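Local atomic coordinates of endoglucanase EG-II (Hypocrea jecorina, PDB entry 3QR3), a protein that hydrolyses internal beta-1,4-glucosidic bonds of cellulose, acting as an endoglucanase of glycosyl hydrolase family 5 with a TIM-barrel catalytic domain. Residues N106-N111 against N148-V153. Numbering follows the deposited sequence.
Sequences NYARWN and NEPHDV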
loop_
_atom_site.group_PDB
_atom_site.type_symbol
_atom_site.label_atom_id
_atom_site.label_comp_id
_atom_site.label_asym_id
_atom_site.label_seq_id
_atom_site.Cartn_x
_atom_site.Cartn_y
_atom_site.Cartn_z
ATOM N N ASN A 106 -1.886 -6.051 -7.861
ATOM C CA ASN A 106 -1.787 -6.972 -8.998
ATOM C C ASN A 106 -0.448 -7.640 -9.324
ATOM O O ASN A 106 -0.344 -8.341 -10.326
ATOM C CB ASN A 106 -2.347 -6.323 -10.256
ATOM C CG ASN A 106 -3.836 -6.500 -10.381
ATOM O OD1 ASN A 106 -4.307 -7.333 -11.150
ATOM N ND2 ASN A 106 -4.593 -5.718 -9.621
ATOM N N TYR A 107 0.563 -7.421 -8.496
ATOM C CA TYR A 107 1.840 -8.109 -8.641
ATOM C C TYR A 107 2.446 -7.915 -10.034
ATOM O O TYR A 107 3.120 -8.805 -10.553
ATOM C CB TYR A 107 1.662 -9.596 -8.318
ATOM C CG TYR A 107 1.013 -9.819 -6.969
ATOM C CD1 TYR A 107 -0.368 -9.861 -6.843
ATOM C CD2 TYR A 107 1.781 -9.961 -5.821
ATOM C CE1 TYR A 107 -0.970 -10.051 -5.614
ATOM C CE2 TYR A 107 1.181 -10.154 -4.573
ATOM C CZ TYR A 107 -0.194 -10.198 -4.486
ATOM O OH TYR A 107 -0.806 -10.385 -3.272
ATOM N N ALA A 108 2.188 -6.746 -10.619
ATOM C CA ALA A 108 2.716 -6.356 -11.932
ATOM C C ALA A 108 2.155 -7.229 -13.045
ATOM O O ALA A 108 2.745 -7.343 -14.115
ATOM C CB ALA A 108 4.255 -6.377 -11.947
ATOM N N ARG A 109 0.998 -7.822 -12.790
ATOM C CA ARG A 109 0.447 -8.815 -13.688
ATOM C C ARG A 109 -1.049 -8.638 -13.913
ATOM O O ARG A 109 -1.751 -8.021 -13.114
ATOM C CB ARG A 109 0.715 -10.218 -13.136
ATOM C CG ARG A 109 2.149 -10.707 -13.322
ATOM C CD ARG A 109 2.375 -11.993 -12.517
ATOM N NE ARG A 109 3.701 -12.572 -12.738
ATOM C CZ ARG A 109 4.823 -12.084 -12.227
ATOM N NH1 ARG A 109 4.792 -10.991 -11.468
ATOM N NH2 ARG A 109 5.977 -12.687 -12.467
ATOM N N TRP A 110 -1.528 -9.184 -15.023
ATOM C CA TRP A 110 -2.955 -9.319 -15.255
ATOM C C TRP A 110 -3.193 -10.756 -15.702
ATOM O O TRP A 110 -2.735 -11.158 -16.774
ATOM C CB TRP A 110 -3.401 -8.303 -16.307
ATOM C CG TRP A 110 -4.800 -8.463 -16.873
ATOM C CD1 TRP A 110 -5.210 -9.364 -17.825
ATOM C CD2 TRP A 110 -5.945 -7.649 -16.576
ATOM N NE1 TRP A 110 -6.546 -9.172 -18.118
ATOM C CE2 TRP A 110 -7.018 -8.126 -17.365
ATOM C CE3 TRP A 110 -6.168 -6.564 -15.714
ATOM C CZ2 TRP A 110 -8.296 -7.562 -17.312
ATOM C CZ3 TRP A 110 -7.441 -6.004 -15.662
ATOM C CH2 TRP A 110 -8.492 -6.513 -16.452
ATOM N N ASN A 111 -3.870 -11.538 -14.860
ATOM C CA ASN A 111 -4.158 -12.941 -15.172
ATOM C C ASN A 111 -2.930 -13.721 -15.649
ATOM O O ASN A 111 -2.982 -14.439 -16.646
ATOM C CB ASN A 111 -5.300 -13.055 -16.198
ATOM C CG ASN A 111 -6.588 -12.417 -15.698
ATOM O OD1 ASN A 111 -6.751 -12.203 -14.503
ATOM N ND2 ASN A 111 -7.496 -12.097 -16.611
ATOM N N ASN A 148 1.239 -3.228 -6.414
ATOM C CA ASN A 148 1.582 -4.043 -5.267
ATOM C C ASN A 148 2.504 -5.198 -5.673
ATOM O O ASN A 148 2.180 -5.981 -6.569
ATOM C CB ASN A 148 0.301 -4.596 -4.630
ATOM C CG ASN A 148 0.581 -5.431 -3.401
ATOM O OD1 ASN A 148 0.926 -4.899 -2.354
ATOM N ND2 ASN A 148 0.417 -6.745 -3.520
ATOM N N GLU A 149 3.662 -5.270 -5.030
ATOM C CA GLU A 149 4.548 -6.442 -5.085
ATOM C C GLU A 149 4.882 -7.034 -6.460
ATOM O O GLU A 149 4.623 -8.220 -6.709
ATOM C CB GLU A 149 4.045 -7.530 -4.124
ATOM C CG GLU A 149 4.113 -7.056 -2.681
ATOM C CD GLU A 149 3.965 -8.160 -1.661
ATOM O OE1 GLU A 149 3.691 -9.304 -2.060
ATOM O OE2 GLU A 149 4.139 -7.868 -0.452
ATOM N N PRO A 150 5.485 -6.217 -7.350
ATOM C CA PRO A 150 6.087 -6.825 -8.534
ATOM C C PRO A 150 7.062 -7.896 -8.090
ATOM O O PRO A 150 7.724 -7.732 -7.056
ATOM C CB PRO A 150 6.865 -5.661 -9.174
ATOM C CG PRO A 150 6.132 -4.424 -8.715
ATOM C CD PRO A 150 5.734 -4.765 -7.287
ATOM N N HIS A 151 7.145 -8.977 -8.858
ATOM C CA HIS A 151 8.094 -10.041 -8.571
ATOM C C HIS A 151 8.438 -10.794 -9.848
ATOM O O HIS A 151 7.604 -10.929 -10.743
ATOM C CB HIS A 151 7.530 -11.010 -7.532
ATOM C CG HIS A 151 6.298 -11.740 -7.986
ATOM N ND1 HIS A 151 6.349 -12.956 -8.632
ATOM C CD2 HIS A 151 4.985 -11.421 -7.885
ATOM C CE1 HIS A 151 5.119 -13.359 -8.908
ATOM N NE2 HIS A 151 4.271 -12.451 -8.458
ATOM N N ASP A 152 9.666 -11.292 -9.915
ATOM C CA ASP A 152 10.113 -12.055 -11.064
ATOM C C ASP A 152 9.811 -11.318 -12.367
ATOM O O ASP A 152 9.351 -11.920 -13.328
ATOM C CB ASP A 152 9.450 -13.433 -11.054
ATOM C CG ASP A 152 9.612 -14.141 -9.713
ATOM O OD1 ASP A 152 10.753 -14.516 -9.379
ATOM O OD2 ASP A 152 8.601 -14.319 -8.993
ATOM N N VAL A 153 10.050 -10.009 -12.392
ATOM C CA VAL A 153 9.962 -9.258 -13.642
ATOM C C VAL A 153 11.348 -8.732 -14.033
ATOM O O VAL A 153 12.266 -8.736 -13.215
ATOM C CB VAL A 153 8.963 -8.082 -13.544
ATOM C CG1 VAL A 153 7.597 -8.572 -13.049
ATOM C CG2 VAL A 153 9.509 -6.981 -12.625
#
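Arg109, its chain extended from CG to NE, reaches across to lay its guanidinium flat on the His151 ring, planes 8° apart, NH1 over the ring's centre. In the guanidinium plane, NH1 and NH2 both grip His151 O, at 2.9 Å from NH1, while NH1 also reaches Tyr107 O of its own type I' turn (Asn106 to Arg109). At the His151 edges ND1 donates to Asp152 OD2 at 2.7 Å and NE2 bonds Thr19 O; Trp186 stacks on the ring. Nearer the barrel, a weak bond runs from Tyr107 N to Asn148 O (2.9 Å). Asn148 ND2 sits 3.5 Å above one face of the Tyr107 ring, placed by CG anti to the backbone N (chi1 -178°); OD1 bonds Arg61. Glu149, probably the acid/base of the Asn-Glu-Pro motif as in other family 5 enzymes, sets CB 3.7 Å from Tyr107 CD2, its OE2 bonded to His219. Ala108 CB rests on Pro150 CB at 3.9 Å, Trp158 of helix 155-171 touching both residues. Against this buried packing, the Asp152 end is exposed and thin. A methionine in place of Arg109 would probably leave Tyr107 O and His151 O without these N-H groups and one His151 face without its flat, charged partner. With both nitrogens donating, His151 is probably an imidazolium facing a like charge, which Asp152 would balance, as it would, from a distance, the arginine's (NH2 of Arg109 to OD2 of Asp152, 4.6 Å).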